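MIF (Toxoplasma gondii, PDB 4DH4) belongs to the macrophage migration inhibitory factor family, probably sharing the fold of the cytokine that gives it its name, and assembles from three small alpha/beta subunits. Local coordinates at residues L19-E24 against V38-Y42; C7-A11 against H87-P91; I60-G66 against Y96-K102; A26-L31 against K75-L80. All coordinates share one frame. Where two conformers were deposited one is given. Numbering follows the deposited sequence.

Interaction 1 (L19-E24 against V38-Y42)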
loop_
_atom_site.group_PDB
_atom_site.type_symbol
_atom_site.label_atom_id
_atom_site.label_comp_id
_atom_site.label_asym_id
_atom_site.label_seq_id
_atom_site.Cartn_x
_atom_site.Cartn_y
_atom_site.Cartn_z
ATOM N N LEU A 19 5.342 -14.223 -13.139
ATOM C CA LEU A 19 5.124 -14.084 -11.703
ATOM C C LEU A 19 3.646 -13.895 -11.370
ATOM O O LEU A 19 3.097 -14.594 -10.504
ATOM C CB LEU A 19 5.943 -12.912 -11.145
ATOM C CG LEU A 19 5.793 -12.614 -9.648
ATOM C CD1 LEU A 19 6.169 -13.835 -8.793
ATOM C CD2 LEU A 19 6.620 -11.396 -9.268
ATOM N N LEU A 20 3.007 -12.951 -12.055
ATOM C CA LEU A 20 1.630 -12.592 -11.727
ATOM C C LEU A 20 0.647 -13.696 -12.098
ATOM O O LEU A 20 -0.352 -13.887 -11.412
ATOM C CB LEU A 20 1.235 -11.244 -12.338
ATOM C CG LEU A 20 2.011 -10.006 -11.868
ATOM C CD1 LEU A 20 1.526 -8.768 -12.604
ATOM C CD2 LEU A 20 1.920 -9.784 -10.350
ATOM N N LYS A 21 0.951 -14.438 -13.161
ATOM C CA LYS A 21 0.178 -15.634 -13.501
ATOM C C LYS A 21 0.262 -16.698 -12.412
ATOM O O LYS A 21 -0.741 -17.334 -12.091
ATOM C CB LYS A 21 0.633 -16.217 -14.839
ATOM C CG LYS A 21 0.159 -15.416 -16.017
ATOM C CD LYS A 21 0.602 -16.052 -17.317
ATOM C CE LYS A 21 0.491 -15.067 -18.469
ATOM N NZ LYS A 21 -0.894 -14.600 -18.685
ATOM N N ASP A 22 1.458 -16.898 -11.860
ATOM C CA ASP A 22 1.647 -17.820 -10.742
ATOM C C ASP A 22 0.879 -17.315 -9.521
ATOM O O ASP A 22 0.222 -18.092 -8.831
ATOM C CB ASP A 22 3.133 -17.968 -10.396
ATOM C CG ASP A 22 3.871 -18.930 -11.326
ATOM O OD1 ASP A 22 5.112 -19.016 -11.213
ATOM O OD2 ASP A 22 3.222 -19.605 -12.159
ATOM N N ALA A 23 0.974 -16.010 -9.268
ATOM C CA ALA A 23 0.339 -15.385 -8.105
ATOM C C ALA A 23 -1.189 -15.517 -8.133
ATOM O O ALA A 23 -1.800 -15.924 -7.137
ATOM C CB ALA A 23 0.748 -13.926 -8.006
ATOM N N GLU A 24 -1.802 -15.169 -9.264
ATOM C CA GLU A 24 -3.257 -15.205 -9.372
ATOM C C GLU A 24 -3.831 -16.614 -9.157
ATOM O O GLU A 24 -4.864 -16.770 -8.497
ATOM C CB GLU A 24 -3.743 -14.568 -10.685
ATOM C CG GLU A 24 -3.369 -15.332 -11.939
ATOM C CD GLU A 24 -3.614 -14.557 -13.221
ATOM O OE1 GLU A 24 -3.683 -13.310 -13.186
ATOM O OE2 GLU A 24 -3.736 -15.216 -14.276
ATOM N N VAL A 38 -9.923 -12.116 -8.868
ATOM C CA VAL A 38 -8.560 -11.956 -8.351
ATOM C C VAL A 38 -7.799 -10.859 -9.101
ATOM O O VAL A 38 -7.679 -10.907 -10.321
ATOM C CB VAL A 38 -7.782 -13.294 -8.374
ATOM C CG1 VAL A 38 -6.341 -13.094 -7.908
ATOM C CG2 VAL A 38 -8.490 -14.332 -7.489
ATOM N N MET A 39 -7.307 -9.872 -8.352
ATOM C CA MET A 39 -6.466 -8.807 -8.895
ATOM C C MET A 39 -5.048 -8.958 -8.351
ATOM O O MET A 39 -4.856 -9.157 -7.148
ATOM C CB MET A 39 -7.044 -7.433 -8.535
ATOM C CG MET A 39 -6.270 -6.238 -9.122
ATOM S SD MET A 39 -7.068 -4.626 -8.874
ATOM C CE MET A 39 -8.496 -4.760 -9.966
ATOM N N VAL A 40 -4.063 -8.873 -9.242
ATOM C CA VAL A 40 -2.658 -9.012 -8.865
ATOM C C VAL A 40 -1.808 -7.915 -9.528
ATOM O O VAL A 40 -2.107 -7.471 -10.645
ATOM C CB VAL A 40 -2.084 -10.429 -9.207
ATOM C CG1 VAL A 40 -2.687 -11.516 -8.311
ATOM C CG2 VAL A 40 -2.299 -10.783 -10.689
ATOM N N GLY A 41 -0.766 -7.467 -8.840
ATOM C CA GLY A 41 0.129 -6.481 -9.431
ATOM C C GLY A 41 1.544 -6.530 -8.901
ATOM O O GLY A 41 1.812 -7.120 -7.849
ATOM N N TYR A 42 2.447 -5.918 -9.660
ATOM C CA TYR A 42 3.839 -5.767 -9.263
ATOM C C TYR A 42 4.185 -4.292 -9.242
ATOM O O TYR A 42 3.838 -3.543 -10.152
ATOM C CB TYR A 42 4.776 -6.519 -10.218
ATOM C CG TYR A 42 6.230 -6.511 -9.788
ATOM C CD1 TYR A 42 7.131 -5.580 -10.311
ATOM C CD2 TYR A 42 6.706 -7.433 -8.863
ATOM C CE1 TYR A 42 8.472 -5.572 -9.918
ATOM C CE2 TYR A 42 8.046 -7.443 -8.470
ATOM C CZ TYR A 42 8.922 -6.507 -8.996
ATOM O OH TYR A 42 10.248 -6.513 -8.608
HETATM O O HOH W 1 -5.865 -11.766 -12.537
#
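In a beta-alpha-beta unit the connecting helix packs on a face of the sheet, running roughly antiparallel to the strands, and the unit of strand 2-7, helix 13-31 and strand 39-44 illustrates how. The axes of 19-24 and 39-42 approach to 8.3 Å with their directions 147° apart. Val38, just ahead of the strand, lays CG1 4.1 Å from Glu24 CB, while a water donates to both Val38 O (3.0 Å) and Glu24 OE1 (2.8 Å). The same carboxylate forms a salt bridge with Arg49 of the second subunit. Met39 turns its side chain to the far face of the sheet, and the alternation brings Val40 back as the main knob: its CG2 lies 3.9 Å from Leu20 CB and its CG1 4.2 Å from Ala23 CB. At Gly41 the contact is with the backbone: Leu20 CD2 lies 3.6 Å from Gly41 C. Tyr42 then meets Leu19, with CD2 of the tyrosine 4.0 Å from CD2 of the leucine, and its hydroxyl bonds to Val9 O. Direct contact between the segments is thus mainly apolar, with no direct polar bond between them, and depends on shape, whereas the polar atoms at the margin turn to water, to the loop and to the second subunit, joining a hydrophobic core to the trimer interface.

Interaction 2 (C7-A11 against H87-P91)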
loop_
_atom_site.group_PDB
_atom_site.type_symbol
_atom_site.label_atom_id
_atom_site.label_comp_id
_atom_site.label_asym_id
_atom_site.label_seq_id
_atom_site.Cartn_x
_atom_site.Cartn_y
_atom_site.Cartn_z
ATOM N N CYS A 7 8.764 -4.719 -4.583
ATOM C CA CYS A 7 10.130 -5.238 -4.623
ATOM C C CYS A 7 11.036 -4.273 -5.397
ATOM O O CYS A 7 10.587 -3.664 -6.364
ATOM C CB CYS A 7 10.111 -6.621 -5.278
ATOM S SG CYS A 7 11.687 -7.465 -5.344
ATOM N N PRO A 8 12.292 -4.092 -4.944
ATOM C CA PRO A 8 13.208 -3.203 -5.677
ATOM C C PRO A 8 13.716 -3.765 -7.014
ATOM O O PRO A 8 14.242 -3.002 -7.834
ATOM C CB PRO A 8 14.370 -2.983 -4.698
ATOM C CG PRO A 8 14.295 -4.078 -3.714
ATOM C CD PRO A 8 12.897 -4.633 -3.710
ATOM N N VAL A 9 13.543 -5.069 -7.235
ATOM C CA VAL A 9 14.053 -5.733 -8.450
ATOM C C VAL A 9 13.441 -5.140 -9.726
ATOM O O VAL A 9 12.221 -4.998 -9.841
ATOM C CB VAL A 9 13.859 -7.278 -8.397
ATOM C CG1 VAL A 9 14.136 -7.925 -9.753
ATOM C CG2 VAL A 9 14.750 -7.906 -7.321
ATOM N N ALA A 10 14.305 -4.776 -10.674
ATOM C CA ALA A 10 13.864 -4.228 -11.948
ATOM C C ALA A 10 13.410 -5.356 -12.873
ATOM O O ALA A 10 14.111 -5.724 -13.823
ATOM C CB ALA A 10 14.981 -3.398 -12.591
ATOM N N ALA A 11 12.238 -5.914 -12.579
ATOM C CA ALA A 11 11.707 -7.042 -13.335
ATOM C C ALA A 11 11.235 -6.609 -14.711
ATOM O O ALA A 11 10.564 -5.583 -14.862
ATOM C CB ALA A 11 10.571 -7.710 -12.573
ATOM N N HIS A 87 11.042 -16.301 -9.862
ATOM C CA HIS A 87 10.993 -15.286 -10.915
ATOM C C HIS A 87 11.884 -14.064 -10.697
ATOM O O HIS A 87 12.300 -13.426 -11.668
ATOM C CB HIS A 87 9.549 -14.851 -11.173
ATOM C CG HIS A 87 8.676 -15.955 -11.674
ATOM N ND1 HIS A 87 8.828 -16.509 -12.927
ATOM C CD2 HIS A 87 7.662 -16.630 -11.084
ATOM C CE1 HIS A 87 7.936 -17.467 -13.094
ATOM N NE2 HIS A 87 7.213 -17.559 -11.991
ATOM N N LEU A 88 12.171 -13.731 -9.442
ATOM C CA LEU A 88 12.910 -12.499 -9.131
ATOM C C LEU A 88 14.296 -12.738 -8.533
ATOM O O LEU A 88 15.119 -11.824 -8.499
ATOM C CB LEU A 88 12.097 -11.581 -8.201
ATOM C CG LEU A 88 10.655 -11.212 -8.581
ATOM C CD1 LEU A 88 9.999 -10.403 -7.464
ATOM C CD2 LEU A 88 10.577 -10.456 -9.900
ATOM N N GLY A 89 14.537 -13.958 -8.058
ATOM C CA GLY A 89 15.794 -14.314 -7.401
ATOM C C GLY A 89 15.883 -13.901 -5.941
ATOM O O GLY A 89 16.946 -14.015 -5.329
ATOM N N VAL A 90 14.770 -13.422 -5.382
ATOM C CA VAL A 90 14.721 -12.978 -3.988
ATOM C C VAL A 90 14.541 -14.185 -3.074
ATOM O O VAL A 90 13.589 -14.941 -3.251
ATOM C CB VAL A 90 13.554 -11.964 -3.747
ATOM C CG1 VAL A 90 13.502 -11.527 -2.280
ATOM C CG2 VAL A 90 13.678 -10.754 -4.669
ATOM N N PRO A 91 15.446 -14.367 -2.086
ATOM C CA PRO A 91 15.350 -15.499 -1.164
ATOM C C PRO A 91 14.011 -15.449 -0.446
ATOM O O PRO A 91 13.606 -14.379 0.008
ATOM C CB PRO A 91 16.483 -15.246 -0.163
ATOM C CG PRO A 91 17.421 -14.333 -0.856
ATOM C CD PRO A 91 16.602 -13.500 -1.781
#
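This is a small apolar contact between a loop and the end of a helix, at one end of the alpha/beta fold: the loop leaving strand 2-7, the first strand of a beta-alpha-beta unit, meets the C-terminal end of helix 70-88. Leu88 contributes most here, with 73 Å² covered by the loop. Its CD2 lies 3.8 Å from Ala11 CB, its CD1 4.0 Å from Cys7 SG. Gly89 then ends the helix with a phi of 81°, which turns the chain so that Val90 faces the same loop; Val90 CG2 approaches Val9 CG2 at 4.0 Å and Cys7 SG at 3.9 Å. Val9 is therefore set against both Leu88 and Val90. On the loop side, an inverse gamma turn centred on Ala10 lets Val9 and Ala11 both point toward the helix end while Ala10 points away. Tyr42 of strand 39-44 packs on Cys7, Ala11 and Leu88, tying the contact to the sheet. Cys7 has a polar role as well, because Val9 N donates a hydrogen bond to Cys7 SG, 3.6 Å long and at 164°.

Interaction 3 (I60-G66 against Y96-K102). With SO4 (sulfate ion), chain B; SO4 (sulfate ion), chain C.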
loop_
_atom_site.group_PDB
_atom_site.type_symbol
_atom_site.label_atom_id
_atom_site.label_comp_id
_atom_site.label_asym_id
_atom_site.label_seq_id
_atom_site.Cartn_x
_atom_site.Cartn_y
_atom_site.Cartn_z
ATOM N N ILE A 60 4.722 -8.417 0.230
ATOM C CA ILE A 60 3.510 -8.528 -0.553
ATOM C C ILE A 60 2.296 -8.398 0.359
ATOM O O ILE A 60 2.285 -8.902 1.487
ATOM C CB ILE A 60 3.488 -9.798 -1.491
ATOM C CG1 ILE A 60 2.703 -10.962 -0.895
ATOM C CG2 ILE A 60 4.901 -10.235 -1.916
ATOM C CD1 ILE A 60 1.248 -10.938 -1.253
ATOM N N ARG A 61 1.292 -7.693 -0.140
ATOM C CA ARG A 61 0.060 -7.447 0.603
ATOM C C ARG A 61 -1.060 -8.241 -0.029
ATOM O O ARG A 61 -1.341 -8.068 -1.220
ATOM C CB ARG A 61 -0.307 -5.956 0.582
ATOM C CG ARG A 61 0.733 -5.012 1.171
ATOM C CD ARG A 61 0.118 -3.630 1.407
ATOM N NE ARG A 61 -0.873 -3.674 2.483
ATOM C CZ ARG A 61 -2.174 -3.446 2.327
ATOM N NH1 ARG A 61 -2.667 -3.121 1.131
ATOM N NH2 ARG A 61 -2.982 -3.527 3.375
ATOM N N VAL A 62 -1.700 -9.116 0.742
ATOM C CA VAL A 62 -2.864 -9.844 0.230
ATOM C C VAL A 62 -4.124 -9.618 1.070
ATOM O O VAL A 62 -4.096 -9.710 2.296
ATOM C CB VAL A 62 -2.572 -11.369 -0.075
ATOM C CG1 VAL A 62 -1.310 -11.853 0.610
ATOM C CG2 VAL A 62 -3.782 -12.270 0.216
ATOM N N ALA A 63 -5.214 -9.301 0.376
ATOM C CA ALA A 63 -6.506 -8.959 0.996
ATOM C C ALA A 63 -7.613 -9.805 0.392
ATOM O O ALA A 63 -7.585 -10.121 -0.795
ATOM C CB ALA A 63 -6.826 -7.478 0.782
ATOM N N SER A 64 -8.594 -10.164 1.213
ATOM C CA SER A 64 -9.723 -10.941 0.740
ATOM C C SER A 64 -10.930 -10.654 1.614
ATOM O O SER A 64 -10.787 -10.277 2.783
ATOM C CB SER A 64 -9.397 -12.441 0.780
ATOM O OG SER A 64 -10.468 -13.197 0.226
ATOM N N ILE A 65 -12.116 -10.839 1.043
ATOM C CA ILE A 65 -13.353 -10.802 1.820
ATOM C C ILE A 65 -13.533 -12.198 2.391
ATOM O O ILE A 65 -13.980 -13.116 1.699
ATOM C CB ILE A 65 -14.573 -10.405 0.967
ATOM C CG1 ILE A 65 -14.328 -9.055 0.283
ATOM C CG2 ILE A 65 -15.849 -10.362 1.840
ATOM C CD1 ILE A 65 -15.257 -8.793 -0.909
ATOM N N GLY A 66 -13.147 -12.358 3.652
ATOM C CA GLY A 66 -13.111 -13.682 4.275
ATOM C C GLY A 66 -11.967 -14.525 3.741
ATOM O O GLY A 66 -11.276 -14.132 2.799
ATOM N N TYR A 96 8.327 -10.754 3.184
ATOM C CA TYR A 96 7.209 -10.634 4.118
ATOM C C TYR A 96 5.909 -10.620 3.339
ATOM O O TYR A 96 5.766 -9.859 2.379
ATOM C CB TYR A 96 7.280 -9.338 4.929
ATOM C CG TYR A 96 8.053 -9.381 6.239
ATOM C CD1 TYR A 96 8.400 -10.597 6.854
ATOM C CD2 TYR A 96 8.396 -8.187 6.889
ATOM C CE1 TYR A 96 9.106 -10.612 8.069
ATOM C CE2 TYR A 96 9.088 -8.193 8.100
ATOM C CZ TYR A 96 9.435 -9.409 8.683
ATOM O OH TYR A 96 10.121 -9.419 9.886
ATOM N N THR A 97 4.965 -11.455 3.755
ATOM C CA THR A 97 3.606 -11.418 3.218
ATOM C C THR A 97 2.658 -11.122 4.376
ATOM O O THR A 97 2.699 -11.814 5.394
ATOM C CB THR A 97 3.216 -12.752 2.536
ATOM O OG1 THR A 97 4.176 -13.091 1.525
ATOM C CG2 THR A 97 1.851 -12.630 1.881
ATOM N N THR A 98 1.838 -10.082 4.233
ATOM C CA THR A 98 0.840 -9.755 5.263
ATOM C C THR A 98 -0.565 -9.822 4.691
ATOM O O THR A 98 -0.784 -9.538 3.503
ATOM C CB THR A 98 1.098 -8.384 5.947
ATOM O OG1 THR A 98 0.902 -7.317 5.009
ATOM C CG2 THR A 98 2.511 -8.317 6.518
ATOM N N PHE A 99 -1.507 -10.191 5.554
ATOM C CA PHE A 99 -2.863 -10.537 5.153
ATOM C C PHE A 99 -3.877 -9.642 5.839
ATOM O O PHE A 99 -3.724 -9.299 7.019
ATOM C CB PHE A 99 -3.133 -12.011 5.462
ATOM C CG PHE A 99 -2.225 -12.949 4.715
ATOM C CD1 PHE A 99 -2.647 -13.545 3.522
ATOM C CD2 PHE A 99 -0.937 -13.214 5.178
ATOM C CE1 PHE A 99 -1.800 -14.392 2.809
ATOM C CE2 PHE A 99 -0.074 -14.067 4.455
ATOM C CZ PHE A 99 -0.515 -14.649 3.282
ATOM N N THR A 100 -4.910 -9.263 5.091
ATOM C CA THR A 100 -5.955 -8.382 5.605
ATOM C C THR A 100 -7.325 -8.941 5.248
ATOM O O THR A 100 -7.613 -9.192 4.071
ATOM C CB THR A 100 -5.796 -6.944 5.048
ATOM O OG1 THR A 100 -4.501 -6.429 5.406
ATOM C CG2 THR A 100 -6.876 -6.022 5.606
ATOM N N ASN A 101 -8.146 -9.169 6.273
ATOM C CA ASN A 101 -9.533 -9.575 6.077
ATOM C C ASN A 101 -10.432 -8.350 5.954
ATOM O O ASN A 101 -10.504 -7.511 6.872
ATOM C CB ASN A 101 -10.033 -10.439 7.229
ATOM C CG ASN A 101 -11.507 -10.784 7.085
ATOM O OD1 ASN A 101 -12.349 -10.360 7.889
ATOM N ND2 ASN A 101 -11.831 -11.517 6.038
ATOM N N LYS A 102 -11.104 -8.246 4.816
ATOM C CA LYS A 102 -12.014 -7.140 4.570
ATOM C C LYS A 102 -13.461 -7.574 4.716
ATOM O O LYS A 102 -13.822 -8.689 4.336
ATOM C CB LYS A 102 -11.801 -6.569 3.158
ATOM C CG LYS A 102 -10.350 -6.240 2.791
ATOM C CD LYS A 102 -9.753 -5.141 3.682
ATOM C CE LYS A 102 -10.450 -3.798 3.499
ATOM N NZ LYS A 102 -9.645 -2.725 4.150
HETATM S S SO4 B . -6.605 -3.243 1.782
HETATM O O1 SO4 B . -7.635 -3.824 0.921
HETATM O O2 SO4 B . -5.551 -2.715 0.928
HETATM O O3 SO4 B . -7.222 -2.196 2.572
HETATM O O4 SO4 B . -6.078 -4.312 2.632
HETATM S S SO4 C . -0.400 -4.378 6.163
HETATM O O1 SO4 C . 0.607 -5.250 6.769
HETATM O O2 SO4 C . 0.180 -3.793 4.963
HETATM O O3 SO4 C . -1.562 -5.187 5.853
HETATM O O4 SO4 C . -0.723 -3.330 7.131
HETATM O O HOH W 2 3.143 -7.101 3.354
#
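Val62, Ile60 and Lys102 bury more surface in this contact than any other residues, 77, 66 and 61 Å² respectively; the first two give the pattern of the ladder and Lys102 its last bond. Val62 holds the middle of the ladder: its N donates to Thr98 O at 2.9 Å and its O accepts from Thr100 N at 2.9 Å, while its CG1 lies 3.4 Å from Phe99 CE1 on the face turned to helix 70-88. Ile60 repeats the scheme two residues earlier, bonding through its N to Tyr96 O (2.8 Å) and through its O to Thr98 N (3.0 Å), with its CG1 3.3 Å from Thr97 CG2. One strand thus supplies both bonds from alternate residues, as parallel pairing requires. The strands are the two arms of a beta-alpha-beta crossover, 58-65 and 95-102, connected through helix 70-88, and their axes lie 4.7 Å apart at 22°. Lys102 takes the ladder to its far end, where its N donates to Ser64 O at 2.9 Å. Its CG packs 4.2 Å from Ala63 CB on the face it shares with Arg61 and Thr98. Beyond, Lys102 NZ bonds to Phe99 O of the second subunit and to O3 of the chain B sulfate (2.9 Å). Arg61 joins the two sulfates, NH1 donating to O2 of the chain B ion (2.9 Å) and NE to O2 of the chain C ion (2.7 Å).

Interaction 4 (A26-L31 against K75-L80)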
loop_
_atom_site.group_PDB
_atom_site.type_symbol
_atom_site.label_atom_id
_atom_site.label_comp_id
_atom_site.label_asym_id
_atom_site.label_seq_id
_atom_site.Cartn_x
_atom_site.Cartn_y
_atom_site.Cartn_z
ATOM N N ALA A 26 -2.401 -19.141 -7.430
ATOM C CA ALA A 26 -2.174 -19.541 -6.038
ATOM C C ALA A 26 -3.188 -18.906 -5.082
ATOM O O ALA A 26 -3.656 -19.553 -4.141
ATOM C CB ALA A 26 -0.761 -19.190 -5.613
ATOM N N VAL A 27 -3.524 -17.642 -5.337
ATOM C CA VAL A 27 -4.484 -16.910 -4.506
ATOM C C VAL A 27 -5.898 -17.474 -4.726
ATOM O O VAL A 27 -6.598 -17.791 -3.762
ATOM C CB VAL A 27 -4.401 -15.373 -4.773
ATOM C CG1 VAL A 27 -5.601 -14.618 -4.189
ATOM C CG2 VAL A 27 -3.073 -14.806 -4.238
ATOM N N ALA A 28 -6.297 -17.619 -5.989
ATOM C CA ALA A 28 -7.603 -18.216 -6.317
ATOM C C ALA A 28 -7.759 -19.624 -5.727
ATOM O O ALA A 28 -8.788 -19.935 -5.119
ATOM C CB ALA A 28 -7.832 -18.231 -7.833
ATOM N N ASP A 29 -6.736 -20.461 -5.909
ATOM C CA ASP A 29 -6.751 -21.841 -5.402
ATOM C C ASP A 29 -6.895 -21.905 -3.881
ATOM O O ASP A 29 -7.760 -22.621 -3.369
ATOM C CB ASP A 29 -5.490 -22.607 -5.833
ATOM C CG ASP A 29 -5.436 -22.885 -7.333
ATOM O OD1 ASP A 29 -4.370 -23.345 -7.798
ATOM O OD2 ASP A 29 -6.439 -22.655 -8.049
ATOM N N ALA A 30 -6.053 -21.156 -3.165
ATOM C CA ALA A 30 -6.037 -21.190 -1.683
ATOM C C ALA A 30 -7.332 -20.686 -1.044
ATOM O O ALA A 30 -7.800 -21.234 -0.036
ATOM C CB ALA A 30 -4.865 -20.412 -1.150
ATOM N N LEU A 31 -7.907 -19.646 -1.640
ATOM C CA LEU A 31 -9.111 -19.021 -1.103
ATOM C C LEU A 31 -10.398 -19.647 -1.644
ATOM O O LEU A 31 -11.489 -19.356 -1.148
ATOM C CB LEU A 31 -9.085 -17.504 -1.364
ATOM C CG LEU A 31 -7.930 -16.714 -0.729
ATOM C CD1 LEU A 31 -7.882 -15.278 -1.250
ATOM C CD2 LEU A 31 -8.019 -16.718 0.785
ATOM N N LYS A 75 -0.407 -21.139 3.385
ATOM C CA LYS A 75 -0.428 -21.709 2.040
ATOM C C LYS A 75 -0.110 -20.668 0.970
ATOM O O LYS A 75 0.729 -20.910 0.095
ATOM C CB LYS A 75 -1.784 -22.359 1.766
ATOM C CG LYS A 75 -1.857 -23.082 0.439
ATOM C CD LYS A 75 -2.791 -24.281 0.523
ATOM C CE LYS A 75 -4.178 -23.912 0.072
ATOM N NZ LYS A 75 -4.758 -25.008 -0.833
ATOM N N ILE A 76 -0.774 -19.512 1.058
ATOM C CA ILE A 76 -0.567 -18.412 0.111
ATOM C C ILE A 76 0.860 -17.861 0.194
ATOM O O ILE A 76 1.511 -17.642 -0.833
ATOM C CB ILE A 76 -1.625 -17.272 0.299
ATOM C CG1 ILE A 76 -3.030 -17.783 -0.046
ATOM C CG2 ILE A 76 -1.294 -16.055 -0.562
ATOM C CD1 ILE A 76 -4.184 -16.857 0.427
ATOM N N ALA A 77 1.349 -17.653 1.414
ATOM C CA ALA A 77 2.703 -17.137 1.606
ATOM C C ALA A 77 3.767 -18.092 1.050
ATOM O O ALA A 77 4.737 -17.650 0.429
ATOM C CB ALA A 77 2.958 -16.840 3.074
ATOM N N ALA A 78 3.572 -19.393 1.266
ATOM C CA ALA A 78 4.487 -20.419 0.748
ATOM C C ALA A 78 4.569 -20.346 -0.775
ATOM O O ALA A 78 5.652 -20.384 -1.354
ATOM C CB ALA A 78 4.032 -21.803 1.189
ATOM N N ALA A 79 3.412 -20.211 -1.410
ATOM C CA ALA A 79 3.320 -20.200 -2.858
ATOM C C ALA A 79 3.851 -18.901 -3.456
ATOM O O ALA A 79 4.527 -18.921 -4.487
ATOM C CB ALA A 79 1.887 -20.445 -3.286
ATOM N N LEU A 80 3.538 -17.777 -2.811
ATOM C CA LEU A 80 3.956 -16.462 -3.290
ATOM C C LEU A 80 5.451 -16.214 -3.106
ATOM O O LEU A 80 6.110 -15.708 -4.017
ATOM C CB LEU A 80 3.131 -15.352 -2.622
ATOM C CG LEU A 80 1.859 -14.838 -3.317
ATOM C CD1 LEU A 80 1.154 -15.851 -4.205
ATOM C CD2 LEU A 80 0.893 -14.224 -2.310
#
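Two helices can pack closely where small residues on one leave room for branched side chains on the other. Segments 26-31 and 75-80 run nearly antiparallel, their axes 9.5 Å apart and 159° in direction. Ile76 is the principal bump. It enters a hollow bordered by Val27, Ala30 and Leu31, bringing CG1 to 3.4 Å from Ala30 CB, CG2 to 4.3 Å from Val27 CG2 and CD1 to 3.9 Å from Leu31 CD2. One turn further along its helix, Leu80 lodges CD1 against Ala26 CB (4.1 Å) and Val27 CG2 (4.4 Å). Ala26 and Ala30, four residues apart, supply the shallow surface: Ala26 CB meets Ala79 CB at 3.7 Å, and the aliphatic part of Lys75 lies across Ala30, its CE 3.7 Å from Ala30 CA. The helix pair packs on the sheet, which the same side chains also reach: Val27 and Leu80 touch Cys3 of strand 2-7, Leu80 also touches Ile60 and Leu31 touches Ser64 of strand 58-65, and Ile76 packs on Phe99 of strand 95-102.

From the N terminus, residues 7-11 open the longest loop, which interaction 2 closes only at 87-91. Interactions 1 and 4 both lie within that span. Both start on helix 13-31, and they cross: interaction 1 closes at 38-42, after 26-31 has already opened the loop that interaction 4 closes at 75-80. Interaction 3 opens at 60-66, once interaction 1 is complete, and closes at 96-102, crossing interactions 2 and 4. Direct contacts bind the set: Tyr42 and Asp22 connect interactions 1 and 2, Val38 and Ala23 touch interaction 4, and Ile60 and Phe99 pack on it from interaction 3. The two beta-alpha-beta units are thus joined by the packing of their helices as well as by their shared four-stranded sheet.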